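Local structure of LAO/AO transport system kinase (Escherichia coli, 2P67) at residues 173-178 / 190-195; 54-59 / 150-155; 11-16 / 47-52; 26-31 / 141-146. The protein is a MeaB-family member of the P-loop NTPase clan, built on a parallel beta sheet flanked by helices, with an added set of helices at its N terminus. One frame throughout, in Å; residues are numbered along the deposited sequence. Where two conformers were deposited one is given.

Contact 1. Residues 173-178 / 190-195; sequences FISLQI and KGLMEV
Phe-173, Ser-175 and Gln-177 of strand 173-177 meet Leu-192 and Val-195 of helix 190-195, whose axis comes within 9.8 Å of the strand axis and runs at 143° to it, closer to antiparallel than to perpendicular. The CB atoms of these three strand residues point toward the helix. Strand 172-177 is an inner strand of the parallel sheet of a P-loop NTPase fold, and the helix packs on one face of it. Leu-192 touches all three strand residues: its CG lies anti to the backbone N (chi1 175°), and its two methyls divide between separate neighbours. CD1 packs on Ser-175 CB at 3.6 Å and approaches the Phe-173 ring at its edge, near the ring plane, 4.1 Å from CE2; the two side chains cross at about a right angle. CD2 meets Gln-177 tip to tip, 3.4 Å from NE2. Phe-173 CE2 also touches Val-195 CG2 at 3.7 Å, and the ring lies obliquely against the Val-195 carbonyl oxygen. The Gln-177 side chain bends at chi2, and NE2 donates to Ser-175 OG at 2.7 Å with an angle of 142°. No hydrogen bond joins the two segments: the side-chain contacts across are mainly apolar, while Gln-177 NE2 and Ser-175 OG are paired beside a leucine methyl and Val-195 O bonds to Lys-229 NZ.

Contact 2. Residues 54-59 / 150-155; sequences GNTLRL and DVVIVE
Leu-59 and Val-151 cross obliquely on one face of a parallel strand pair, Leu-59 CD1 lying 3.7 Å from Val-151 CG1. Leu-59 CG stands anti to its own carbonyl carbon, beside the backbone N (chi1 -57°), a setting that leaves CG 4.0 Å from Val-151 CG1. Leu-59 CB also borders Ile-153, at 4.2 Å from CG1, while Leu-57 CD2 approaches the second Val-151 methyl, CG2, at a looser 4.4 Å. Val-151 is thereby flanked by two leucines of the partner strand. Arg-58 and Val-152 point to the reverse face.

The parallel assignment rests on a 16° angle between strand axes and on a regular exchange of bonds: Leu-57 N to Asp-150 O, Val-152 N to Leu-57 O, Leu-59 N to Val-152 O at 2.8 Å and 170°, and Val-154 N to Leu-59 O. Three CA-H...O contacts fill the gaps between them, among them Val-151 CA to Leu-57 O at 3.3 Å.

Arg-58 NH1 forms a salt bridge with Glu-145 OE2, and NH2 a hydrogen bond with Met-169 O, with a sodium ion about 5 Å from the side chain. Both are inner strands of the parallel sheet of a P-loop NTPase fold, flanked by strands 87-92 and 172-177; helix 69-82 covers the leucine face through Phe-76 and Leu-80, and helix 133-146 covers the Arg-58 face through Met-141 and Cys-144.

Contact 3. Residues 11-16 / 47-52; sequences ESIRRL and DAIMPY
Ile-13 meets Ala-48, Ile-49 and Tyr-52 through two branches that part at CB, which itself points toward the partner segment. The shorter branch, CG2, lies anti to the backbone N and comes to 4.2 Å from Ile-49 CG2; it also nears the Tyr-52 ring obliquely, 4.3 Å from CE2. The longer branch starts at CG1, beside the backbone N, and continues nearly straight (chi2 170°), which carries CD1 outward to Ala-48 CB at 3.5 Å. One turn on, Leu-16 CD2 meets Ile-49 CG2 at 4.0 Å, the two side chains crossing at about a right angle. The Ile-49 methyl is therefore shared by two residues of the partner helix.

The contact belongs to a group of N-terminal helices packed on helix 133-146 of the P-loop NTPase domain: Ile-49 leans on Leu-143 and Ala-146 of that helix, and Leu-16 on Ala-146. Helix 9-17 rests here on the end of helix 36-49, where the chain passes into a 3-10 turn; a bond from Tyr-52 N to Ile-49 O of 2.8 Å marks that turn. The CB of Tyr-52 points toward helix 9-17, as do those of Ala-48 and Ile-49. The backbones come nearest at Ile-13 and Ile-49, whose CA atoms are 7.5 Å apart.

Leu-16 also touches Thr-23 and Leu-24 of helix 21-32, and Asp-47 OD1 bonds to Ser-315 N and Thr-318 OG1 of the second subunit.

Contact 4. Residues 26-31 / 141-146; sequences QAMTLV and MLLCEA
Leu-143 pushes its CD1 methyl between Met-28 and Val-31, 3.9 Å from Met-28 CG and equally 3.9 Å from Val-31 CG2. In both pairs the side chains slide past each other in opposite directions. The other methyl, CD2, lies 4.2 Å from Ala-27 CB, and the Ala-27 carbonyl oxygen is 4.1 Å from CD1. One leucine is thus bordered by three residues, two of them, Ala-27 and Val-31, a helical turn apart.

Met-28 makes a second contact farther out. Its CG lies anti to the carbonyl carbon (chi1 -62°), and the chain stays extended beyond, so that CE ends 3.5 Å from Cys-144 SG. The thiol and the thioether methyl therefore meet one residue on from the leucine, at Cys-144, and the patch combines aliphatic groups with sulfur. No hydrogen bond crosses it, and all five touching residues are buried.

The axes of helices 26-31 and 141-146 come no closer than 10.5 Å and run at 155°, an antiparallel pair with a separation bridged by side chains. Helix 36-49 closes one flank, with Leu-45 on Ala-27 and with His-38 and Ser-42 on Leu-30. Arg-317 of the second subunit packs on Val-31, and edge strand 119-124 borders Met-28 through Phe-120 and Arg-122.

Overall arrangement
From the N terminus, contact 3 opens on helix 9-17 and contact 4 on helix 21-32. Contact 3 closes at 47-52, just before contact 2 opens at 54-59. Contact 4 closes next, at 141-146, and contact 2 follows at 150-155. Contact 4 therefore crosses both contact 3 and contact 2, and none nests inside another; contact 1 comes last as a short separate closure. Contact 4 joins the N-terminal helices to the sheet: Leu-142 and Leu-143 touch Met-50 and Ile-49 of contact 3, and Glu-145 meets Arg-58 and Gly-54 of contact 2. Contacts 1 and 2 share that sheet through neighbouring strands 172-177 and 57-63, whereas contacts 1 and 3 lie 34 Å apart between centres.

Contact 1. Residues 173-178 / 190-195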
loop_
_atom_site.group_PDB
_atom_site.type_symbol
_atom_site.label_atom_id
_atom_site.label_comp_id
_atom_site.label_asym_id
_atom_site.label_seq_id
_atom_site.Cartn_x
_atom_site.Cartn_y
_atom_site.Cartn_z
ATOM N N PHE A 173 11.637 -10.126 -9.038
ATOM C CA PHE A 173 12.022 -8.723 -9.003
ATOM C C PHE A 173 13.370 -8.528 -8.308
ATOM O O PHE A 173 13.534 -8.890 -7.128
ATOM C CB PHE A 173 10.962 -7.849 -8.335
ATOM C CG PHE A 173 11.359 -6.412 -8.288
ATOM C CD1 PHE A 173 11.471 -5.678 -9.468
ATOM C CD2 PHE A 173 11.727 -5.813 -7.091
ATOM C CE1 PHE A 173 11.887 -4.346 -9.435
ATOM C CE2 PHE A 173 12.148 -4.492 -7.054
ATOM C CZ PHE A 173 12.236 -3.766 -8.219
ATOM N N ILE A 174 14.300 -7.934 -9.038
ATOM C CA ILE A 174 15.695 -7.753 -8.601
ATOM C C ILE A 174 16.031 -6.260 -8.522
ATOM O O ILE A 174 15.848 -5.519 -9.491
ATOM C CB ILE A 174 16.700 -8.457 -9.547
ATOM C CG1 ILE A 174 16.402 -9.961 -9.664
ATOM C CG2 ILE A 174 18.150 -8.227 -9.052
ATOM C CD1 ILE A 174 15.840 -10.380 -11.011
ATOM N N SER A 175 16.526 -5.821 -7.370
ATOM C CA SER A 175 16.850 -4.407 -7.181
ATOM C C SER A 175 18.352 -4.240 -7.022
ATOM O O SER A 175 18.955 -4.895 -6.186
ATOM C CB SER A 175 16.132 -3.842 -5.957
ATOM O OG SER A 175 16.587 -2.522 -5.666
ATOM N N LEU A 176 18.934 -3.360 -7.829
ATOM C CA LEU A 176 20.348 -3.018 -7.712
ATOM C C LEU A 176 20.524 -1.789 -6.850
ATOM O O LEU A 176 19.836 -0.766 -7.025
ATOM C CB LEU A 176 20.984 -2.805 -9.080
ATOM C CG LEU A 176 21.652 -4.066 -9.606
ATOM C CD1 LEU A 176 20.595 -5.049 -10.068
ATOM C CD2 LEU A 176 22.590 -3.690 -10.734
ATOM N N GLN A 177 21.453 -1.912 -5.914
ATOM C CA GLN A 177 21.723 -0.845 -4.951
ATOM C C GLN A 177 23.215 -0.528 -4.943
ATOM O O GLN A 177 24.039 -1.354 -5.318
ATOM C CB GLN A 177 21.261 -1.240 -3.543
ATOM C CG GLN A 177 19.751 -1.542 -3.388
ATOM C CD GLN A 177 18.827 -0.328 -3.612
ATOM O OE1 GLN A 177 19.173 0.813 -3.301
ATOM N NE2 GLN A 177 17.635 -0.587 -4.122
ATOM N N ILE A 178 23.551 0.689 -4.538
ATOM C CA ILE A 178 24.952 1.032 -4.399
ATOM C C ILE A 178 25.349 1.153 -2.925
ATOM O O ILE A 178 24.514 1.511 -2.084
ATOM C CB ILE A 178 25.348 2.255 -5.292
ATOM C CG1 ILE A 178 26.809 2.127 -5.720
ATOM C CG2 ILE A 178 24.978 3.597 -4.631
ATOM C CD1 ILE A 178 27.057 0.947 -6.669
ATOM N N LYS A 190 10.629 1.431 2.315
ATOM C CA LYS A 190 9.660 0.371 2.653
ATOM C C LYS A 190 9.007 -0.288 1.424
ATOM O O LYS A 190 8.790 -1.506 1.406
ATOM C CB LYS A 190 8.606 0.863 3.657
ATOM C CG LYS A 190 9.191 1.221 5.025
ATOM C CD LYS A 190 8.089 1.700 5.949
ATOM C CE LYS A 190 8.658 2.266 7.248
ATOM N NZ LYS A 190 8.483 3.722 7.318
ATOM N N GLY A 191 8.754 0.501 0.383
ATOM C CA GLY A 191 8.171 -0.015 -0.856
ATOM C C GLY A 191 9.073 -1.050 -1.495
ATOM O O GLY A 191 8.596 -2.026 -2.056
ATOM N N LEU A 192 10.383 -0.848 -1.374
ATOM C CA LEU A 192 11.349 -1.831 -1.861
ATOM C C LEU A 192 11.265 -3.151 -1.070
ATOM O O LEU A 192 11.216 -4.239 -1.661
ATOM C CB LEU A 192 12.754 -1.251 -1.778
ATOM C CG LEU A 192 13.853 -2.256 -2.145
ATOM C CD1 LEU A 192 13.619 -2.748 -3.603
ATOM C CD2 LEU A 192 15.205 -1.566 -1.954
ATOM N N MET A 193 11.214 -3.053 0.257
ATOM C CA MET A 193 11.031 -4.233 1.097
ATOM C C MET A 193 9.764 -5.006 0.739
ATOM O O MET A 193 9.750 -6.221 0.810
ATOM C CB MET A 193 11.064 -3.872 2.587
ATOM C CG MET A 193 12.413 -3.247 3.047
ATOM S SD MET A 193 13.802 -4.418 2.940
ATOM C CE MET A 193 14.532 -4.106 1.376
ATOM N N GLU A 194 8.706 -4.288 0.365
ATOM C CA GLU A 194 7.442 -4.915 -0.026
ATOM C C GLU A 194 7.583 -5.883 -1.206
ATOM O O GLU A 194 6.876 -6.911 -1.265
ATOM C CB GLU A 194 6.407 -3.843 -0.383
ATOM C CG GLU A 194 5.953 -3.008 0.798
ATOM C CD GLU A 194 4.925 -3.705 1.679
ATOM O OE1 GLU A 194 4.546 -4.869 1.405
ATOM O OE2 GLU A 194 4.486 -3.069 2.648
ATOM N N VAL A 195 8.492 -5.556 -2.129
ATOM C CA VAL A 195 8.539 -6.250 -3.431
ATOM C C VAL A 195 9.836 -6.991 -3.772
ATOM O O VAL A 195 9.825 -7.852 -4.643
ATOM C CB VAL A 195 8.187 -5.279 -4.593
ATOM C CG1 VAL A 195 6.773 -4.679 -4.393
ATOM C CG2 VAL A 195 9.231 -4.193 -4.741
#

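Contact 2. Residues 54-59 / 150-155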
loop_
_atom_site.group_PDB
_atom_site.type_symbol
_atom_site.label_atom_id
_atom_site.label_comp_id
_atom_site.label_asym_id
_atom_site.label_seq_id
_atom_site.Cartn_x
_atom_site.Cartn_y
_atom_site.Cartn_z
ATOM N N GLY A 54 3.338 -16.916 -22.127
ATOM C CA GLY A 54 3.279 -17.573 -20.815
ATOM C C GLY A 54 4.316 -18.639 -20.465
ATOM O O GLY A 54 4.235 -19.275 -19.397
ATOM N N ASN A 55 5.286 -18.841 -21.342
ATOM C CA ASN A 55 6.369 -19.795 -21.108
ATOM C C ASN A 55 7.732 -19.116 -21.152
ATOM O O ASN A 55 8.705 -19.632 -21.723
ATOM C CB ASN A 55 6.289 -20.948 -22.112
ATOM C CG ASN A 55 5.402 -22.092 -21.608
ATOM O OD1 ASN A 55 5.738 -22.788 -20.635
ATOM N ND2 ASN A 55 4.264 -22.269 -22.248
ATOM N N THR A 56 7.786 -17.948 -20.528
ATOM C CA THR A 56 8.971 -17.101 -20.528
ATOM C C THR A 56 9.217 -16.659 -19.077
ATOM O O THR A 56 8.285 -16.263 -18.380
ATOM C CB THR A 56 8.737 -15.880 -21.432
ATOM O OG1 THR A 56 8.507 -16.326 -22.777
ATOM C CG2 THR A 56 9.940 -14.920 -21.402
ATOM N N LEU A 57 10.465 -16.757 -18.624
ATOM C CA LEU A 57 10.830 -16.199 -17.325
ATOM C C LEU A 57 10.850 -14.666 -17.436
ATOM O O LEU A 57 11.621 -14.109 -18.226
ATOM C CB LEU A 57 12.194 -16.733 -16.880
ATOM C CG LEU A 57 12.780 -16.195 -15.562
ATOM C CD1 LEU A 57 11.866 -16.456 -14.362
ATOM C CD2 LEU A 57 14.184 -16.733 -15.343
ATOM N N ARG A 58 9.999 -14.011 -16.652
ATOM C CA ARG A 58 9.861 -12.546 -16.684
ATOM C C ARG A 58 10.609 -11.972 -15.488
ATOM O O ARG A 58 10.262 -12.258 -14.334
ATOM C CB ARG A 58 8.385 -12.162 -16.612
ATOM C CG ARG A 58 7.532 -12.716 -17.779
ATOM C CD ARG A 58 6.049 -12.769 -17.376
ATOM N NE ARG A 58 5.452 -11.452 -17.113
ATOM C CZ ARG A 58 4.742 -10.739 -17.995
ATOM N NH1 ARG A 58 4.567 -11.168 -19.258
ATOM N NH2 ARG A 58 4.227 -9.568 -17.628
ATOM N N LEU A 59 11.647 -11.200 -15.766
ATOM C CA LEU A 59 12.436 -10.586 -14.700
ATOM C C LEU A 59 12.273 -9.075 -14.672
ATOM O O LEU A 59 12.221 -8.433 -15.735
ATOM C CB LEU A 59 13.927 -10.916 -14.887
ATOM C CG LEU A 59 14.306 -12.398 -14.952
ATOM C CD1 LEU A 59 15.819 -12.541 -15.191
ATOM C CD2 LEU A 59 13.892 -13.138 -13.682
ATOM N N ASP A 150 13.368 -16.764 -24.051
ATOM C CA ASP A 150 13.442 -17.573 -22.851
ATOM C C ASP A 150 13.293 -16.728 -21.593
ATOM O O ASP A 150 12.664 -17.156 -20.603
ATOM C CB ASP A 150 14.771 -18.302 -22.812
ATOM C CG ASP A 150 14.889 -19.341 -23.919
ATOM O OD1 ASP A 150 14.137 -20.333 -23.891
ATOM O OD2 ASP A 150 15.698 -19.133 -24.824
ATOM N N VAL A 151 13.873 -15.529 -21.654
ATOM C CA VAL A 151 13.874 -14.594 -20.529
ATOM C C VAL A 151 13.560 -13.216 -21.095
ATOM O O VAL A 151 14.166 -12.805 -22.095
ATOM C CB VAL A 151 15.267 -14.521 -19.863
ATOM C CG1 VAL A 151 15.276 -13.493 -18.695
ATOM C CG2 VAL A 151 15.699 -15.906 -19.358
ATOM N N VAL A 152 12.597 -12.536 -20.488
ATOM C CA VAL A 152 12.336 -11.124 -20.779
ATOM C C VAL A 152 12.613 -10.310 -19.529
ATOM O O VAL A 152 12.069 -10.616 -18.458
ATOM C CB VAL A 152 10.865 -10.845 -21.186
ATOM C CG1 VAL A 152 10.723 -9.399 -21.691
ATOM C CG2 VAL A 152 10.403 -11.826 -22.244
ATOM N N ILE A 153 13.437 -9.276 -19.677
ATOM C CA ILE A 153 13.821 -8.402 -18.569
ATOM C C ILE A 153 13.228 -7.030 -18.786
ATOM O O ILE A 153 13.493 -6.394 -19.818
ATOM C CB ILE A 153 15.352 -8.263 -18.476
ATOM C CG1 ILE A 153 16.007 -9.642 -18.304
ATOM C CG2 ILE A 153 15.747 -7.336 -17.304
ATOM C CD1 ILE A 153 17.526 -9.600 -18.308
ATOM N N VAL A 154 12.413 -6.576 -17.836
ATOM C CA VAL A 154 11.936 -5.210 -17.876
ATOM C C VAL A 154 12.778 -4.413 -16.881
ATOM O O VAL A 154 12.955 -4.814 -15.718
ATOM C CB VAL A 154 10.390 -5.103 -17.656
ATOM C CG1 VAL A 154 9.955 -5.588 -16.255
ATOM C CG2 VAL A 154 9.894 -3.681 -17.940
ATOM N N GLU A 155 13.341 -3.306 -17.338
ATOM C CA GLU A 155 14.242 -2.585 -16.448
ATOM C C GLU A 155 13.971 -1.092 -16.418
ATOM O O GLU A 155 13.559 -0.515 -17.410
ATOM C CB GLU A 155 15.705 -2.900 -16.777
ATOM C CG GLU A 155 16.137 -2.489 -18.170
ATOM C CD GLU A 155 16.790 -1.131 -18.188
ATOM O OE1 GLU A 155 17.350 -0.771 -19.239
ATOM O OE2 GLU A 155 16.770 -0.424 -17.160
#

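Contact 3. Residues 11-16 / 47-52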
loop_
_atom_site.group_PDB
_atom_site.type_symbol
_atom_site.label_atom_id
_atom_site.label_comp_id
_atom_site.label_asym_id
_atom_site.label_seq_id
_atom_site.Cartn_x
_atom_site.Cartn_y
_atom_site.Cartn_z
ATOM N N GLU A 11 0.392 -14.842 -41.350
ATOM C CA GLU A 11 1.775 -15.155 -41.740
ATOM C C GLU A 11 2.781 -14.329 -40.924
ATOM O O GLU A 11 3.847 -14.819 -40.566
ATOM C CB GLU A 11 1.984 -15.008 -43.268
ATOM C CG GLU A 11 3.342 -14.433 -43.763
ATOM C CD GLU A 11 4.591 -15.345 -43.623
ATOM O OE1 GLU A 11 5.646 -14.947 -44.200
ATOM O OE2 GLU A 11 4.553 -16.422 -42.960
ATOM N N SER A 12 2.413 -13.085 -40.626
ATOM C CA SER A 12 3.237 -12.218 -39.774
ATOM C C SER A 12 3.414 -12.810 -38.384
ATOM O O SER A 12 4.520 -12.803 -37.829
ATOM C CB SER A 12 2.607 -10.840 -39.682
ATOM O OG SER A 12 2.530 -10.273 -40.979
ATOM N N ILE A 13 2.322 -13.317 -37.824
ATOM C CA ILE A 13 2.382 -14.053 -36.549
ATOM C C ILE A 13 3.296 -15.278 -36.641
ATOM O O ILE A 13 4.108 -15.503 -35.744
ATOM C CB ILE A 13 0.994 -14.389 -36.010
ATOM C CG1 ILE A 13 0.277 -13.091 -35.601
ATOM C CG2 ILE A 13 1.095 -15.378 -34.801
ATOM C CD1 ILE A 13 -1.200 -13.285 -35.272
ATOM N N ARG A 14 3.168 -16.046 -37.729
ATOM C CA ARG A 14 4.068 -17.173 -38.002
ATOM C C ARG A 14 5.538 -16.748 -37.909
ATOM O O ARG A 14 6.323 -17.363 -37.187
ATOM C CB ARG A 14 3.773 -17.770 -39.389
ATOM C CG ARG A 14 4.538 -19.052 -39.730
ATOM C CD ARG A 14 4.382 -19.377 -41.213
ATOM N NE ARG A 14 4.853 -20.720 -41.555
ATOM C CZ ARG A 14 4.618 -21.328 -42.720
ATOM N NH1 ARG A 14 3.920 -20.721 -43.674
ATOM N NH2 ARG A 14 5.085 -22.549 -42.938
ATOM N N ARG A 15 5.891 -15.687 -38.637
ATOM C CA ARG A 15 7.259 -15.147 -38.672
ATOM C C ARG A 15 7.697 -14.743 -37.263
ATOM O O ARG A 15 8.843 -15.000 -36.842
ATOM C CB ARG A 15 7.331 -13.910 -39.580
ATOM C CG ARG A 15 7.206 -14.170 -41.081
ATOM C CD ARG A 15 7.706 -12.932 -41.906
ATOM N NE ARG A 15 6.992 -11.669 -41.627
ATOM C CZ ARG A 15 5.835 -11.307 -42.189
ATOM N NH1 ARG A 15 5.211 -12.120 -43.049
ATOM N NH2 ARG A 15 5.279 -10.136 -41.885
ATOM N N LEU A 16 6.760 -14.138 -36.543
ATOM C CA LEU A 16 7.019 -13.646 -35.180
ATOM C C LEU A 16 7.381 -14.836 -34.279
ATOM O O LEU A 16 8.400 -14.837 -33.575
ATOM C CB LEU A 16 5.796 -12.888 -34.650
ATOM C CG LEU A 16 5.789 -12.450 -33.166
ATOM C CD1 LEU A 16 6.739 -11.305 -32.991
ATOM C CD2 LEU A 16 4.388 -12.079 -32.649
ATOM N N ASP A 47 -4.720 -9.956 -29.397
ATOM C CA ASP A 47 -5.694 -11.050 -29.168
ATOM C C ASP A 47 -5.170 -12.363 -29.731
ATOM O O ASP A 47 -5.181 -13.407 -29.061
ATOM C CB ASP A 47 -7.057 -10.736 -29.814
ATOM C CG ASP A 47 -7.810 -9.641 -29.100
ATOM O OD1 ASP A 47 -7.482 -9.325 -27.942
ATOM O OD2 ASP A 47 -8.731 -9.062 -29.708
ATOM N N ALA A 48 -4.684 -12.314 -30.968
ATOM C CA ALA A 48 -4.260 -13.530 -31.646
ATOM C C ALA A 48 -3.067 -14.237 -30.988
ATOM O O ALA A 48 -2.989 -15.470 -31.025
ATOM C CB ALA A 48 -3.995 -13.269 -33.126
ATOM N N ILE A 49 -2.152 -13.484 -30.368
ATOM C CA ILE A 49 -0.947 -14.108 -29.840
ATOM C C ILE A 49 -1.074 -14.671 -28.423
ATOM O O ILE A 49 -0.166 -15.363 -27.960
ATOM C CB ILE A 49 0.337 -13.196 -29.924
ATOM C CG1 ILE A 49 0.169 -11.927 -29.061
ATOM C CG2 ILE A 49 0.713 -12.904 -31.381
ATOM C CD1 ILE A 49 1.471 -11.259 -28.671
ATOM N N MET A 50 -2.187 -14.376 -27.743
ATOM C CA MET A 50 -2.335 -14.758 -26.339
ATOM C C MET A 50 -2.023 -16.254 -26.083
ATOM O O MET A 50 -1.324 -16.582 -25.131
ATOM C CB MET A 50 -3.697 -14.315 -25.755
ATOM C CG MET A 50 -3.979 -12.803 -25.832
ATOM S SD MET A 50 -2.572 -11.795 -25.160
ATOM C CE MET A 50 -2.575 -12.442 -23.560
ATOM N N PRO A 51 -2.509 -17.169 -26.945
ATOM C CA PRO A 51 -2.191 -18.595 -26.695
ATOM C C PRO A 51 -0.699 -18.973 -26.746
ATOM O O PRO A 51 -0.330 -20.021 -26.210
ATOM C CB PRO A 51 -2.975 -19.326 -27.801
ATOM C CG PRO A 51 -4.069 -18.389 -28.159
ATOM C CD PRO A 51 -3.410 -17.018 -28.101
ATOM N N TYR A 52 0.133 -18.128 -27.361
ATOM C CA TYR A 52 1.572 -18.393 -27.527
ATOM C C TYR A 52 2.415 -17.769 -26.406
ATOM O O TYR A 52 3.639 -17.965 -26.329
ATOM C CB TYR A 52 2.038 -17.894 -28.908
ATOM C CG TYR A 52 1.096 -18.295 -30.029
ATOM C CD1 TYR A 52 0.994 -19.625 -30.450
ATOM C CD2 TYR A 52 0.279 -17.352 -30.643
ATOM C CE1 TYR A 52 0.101 -19.993 -31.485
ATOM C CE2 TYR A 52 -0.611 -17.711 -31.661
ATOM C CZ TYR A 52 -0.694 -19.027 -32.071
ATOM O OH TYR A 52 -1.570 -19.363 -33.085
#

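Contact 4. Residues 26-31 / 141-146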
loop_
_atom_site.group_PDB
_atom_site.type_symbol
_atom_site.label_atom_id
_atom_site.label_comp_id
_atom_site.label_asym_id
_atom_site.label_seq_id
_atom_site.Cartn_x
_atom_site.Cartn_y
_atom_site.Cartn_z
ATOM N N GLN A 26 8.954 -4.816 -36.102
ATOM C CA GLN A 26 7.819 -4.290 -36.856
ATOM C C GLN A 26 6.531 -4.342 -36.034
ATOM O O GLN A 26 5.747 -3.415 -36.046
ATOM C CB GLN A 26 7.591 -5.137 -38.104
ATOM C CG GLN A 26 8.189 -4.629 -39.386
ATOM C CD GLN A 26 7.650 -5.462 -40.557
ATOM O OE1 GLN A 26 6.681 -5.079 -41.215
ATOM N NE2 GLN A 26 8.227 -6.634 -40.760
ATOM N N ALA A 27 6.300 -5.470 -35.364
ATOM C CA ALA A 27 5.114 -5.643 -34.516
ATOM C C ALA A 27 5.108 -4.655 -33.336
ATOM O O ALA A 27 4.073 -4.063 -32.986
ATOM C CB ALA A 27 5.038 -7.116 -34.019
ATOM N N MET A 28 6.261 -4.482 -32.699
ATOM C CA MET A 28 6.384 -3.480 -31.639
ATOM C C MET A 28 6.063 -2.067 -32.165
ATOM O O MET A 28 5.292 -1.344 -31.558
ATOM C CB MET A 28 7.779 -3.529 -31.010
ATOM C CG MET A 28 8.105 -4.871 -30.343
ATOM S SD MET A 28 9.592 -4.733 -29.347
ATOM C CE MET A 28 9.480 -6.273 -28.388
ATOM N N THR A 29 6.634 -1.694 -33.310
ATOM C CA THR A 29 6.356 -0.381 -33.919
ATOM C C THR A 29 4.868 -0.183 -34.182
ATOM O O THR A 29 4.308 0.884 -33.872
ATOM C CB THR A 29 7.204 -0.155 -35.192
ATOM O OG1 THR A 29 8.576 -0.033 -34.808
ATOM C CG2 THR A 29 6.791 1.138 -35.933
ATOM N N LEU A 30 4.220 -1.235 -34.674
ATOM C CA LEU A 30 2.776 -1.225 -34.907
ATOM C C LEU A 30 1.989 -0.972 -33.632
ATOM O O LEU A 30 1.058 -0.170 -33.620
ATOM C CB LEU A 30 2.337 -2.550 -35.552
ATOM C CG LEU A 30 0.847 -2.729 -35.854
ATOM C CD1 LEU A 30 0.407 -1.812 -36.990
ATOM C CD2 LEU A 30 0.559 -4.187 -36.189
ATOM N N VAL A 31 2.353 -1.688 -32.566
ATOM C CA VAL A 31 1.749 -1.522 -31.238
ATOM C C VAL A 31 1.981 -0.108 -30.665
ATOM O O VAL A 31 1.167 0.398 -29.885
ATOM C CB VAL A 31 2.255 -2.648 -30.272
ATOM C CG1 VAL A 31 1.853 -2.385 -28.820
ATOM C CG2 VAL A 31 1.740 -3.991 -30.749
ATOM N N MET A 141 6.252 -7.045 -23.751
ATOM C CA MET A 141 6.635 -8.303 -23.090
ATOM C C MET A 141 5.888 -9.498 -23.703
ATOM O O MET A 141 6.501 -10.528 -23.997
ATOM C CB MET A 141 6.362 -8.239 -21.572
ATOM C CG MET A 141 7.306 -7.313 -20.796
ATOM S SD MET A 141 6.818 -7.120 -19.045
ATOM C CE MET A 141 7.515 -8.650 -18.358
ATOM N N LEU A 142 4.580 -9.344 -23.917
ATOM C CA LEU A 142 3.782 -10.383 -24.601
ATOM C C LEU A 142 4.326 -10.721 -25.990
ATOM O O LEU A 142 4.447 -11.902 -26.339
ATOM C CB LEU A 142 2.317 -9.964 -24.699
ATOM C CG LEU A 142 1.479 -9.887 -23.422
ATOM C CD1 LEU A 142 0.059 -9.503 -23.796
ATOM C CD2 LEU A 142 1.498 -11.228 -22.630
ATOM N N LEU A 143 4.705 -9.697 -26.759
ATOM C CA LEU A 143 5.292 -9.919 -28.091
ATOM C C LEU A 143 6.574 -10.739 -27.973
ATOM O O LEU A 143 6.783 -11.692 -28.736
ATOM C CB LEU A 143 5.545 -8.590 -28.845
ATOM C CG LEU A 143 4.257 -7.873 -29.294
ATOM C CD1 LEU A 143 4.553 -6.441 -29.734
ATOM C CD2 LEU A 143 3.543 -8.646 -30.393
ATOM N N CYS A 144 7.418 -10.403 -26.998
ATOM C CA CYS A 144 8.634 -11.172 -26.773
ATOM C C CYS A 144 8.349 -12.641 -26.413
ATOM O O CYS A 144 9.068 -13.550 -26.854
ATOM C CB CYS A 144 9.499 -10.512 -25.708
ATOM S SG CYS A 144 10.143 -8.911 -26.205
ATOM N N GLU A 145 7.299 -12.856 -25.618
ATOM C CA GLU A 145 6.888 -14.205 -25.219
ATOM C C GLU A 145 6.457 -14.997 -26.442
ATOM O O GLU A 145 6.891 -16.148 -26.643
ATOM C CB GLU A 145 5.763 -14.138 -24.197
ATOM C CG GLU A 145 6.296 -13.649 -22.808
ATOM C CD GLU A 145 5.267 -13.696 -21.700
ATOM O OE1 GLU A 145 4.082 -13.949 -21.974
ATOM O OE2 GLU A 145 5.653 -13.458 -20.532
ATOM N N ALA A 146 5.608 -14.379 -27.254
ATOM C CA ALA A 146 5.124 -15.034 -28.472
ATOM C C ALA A 146 6.282 -15.315 -29.441
ATOM O O ALA A 146 6.275 -16.340 -30.143
ATOM C CB ALA A 146 4.017 -14.197 -29.122
#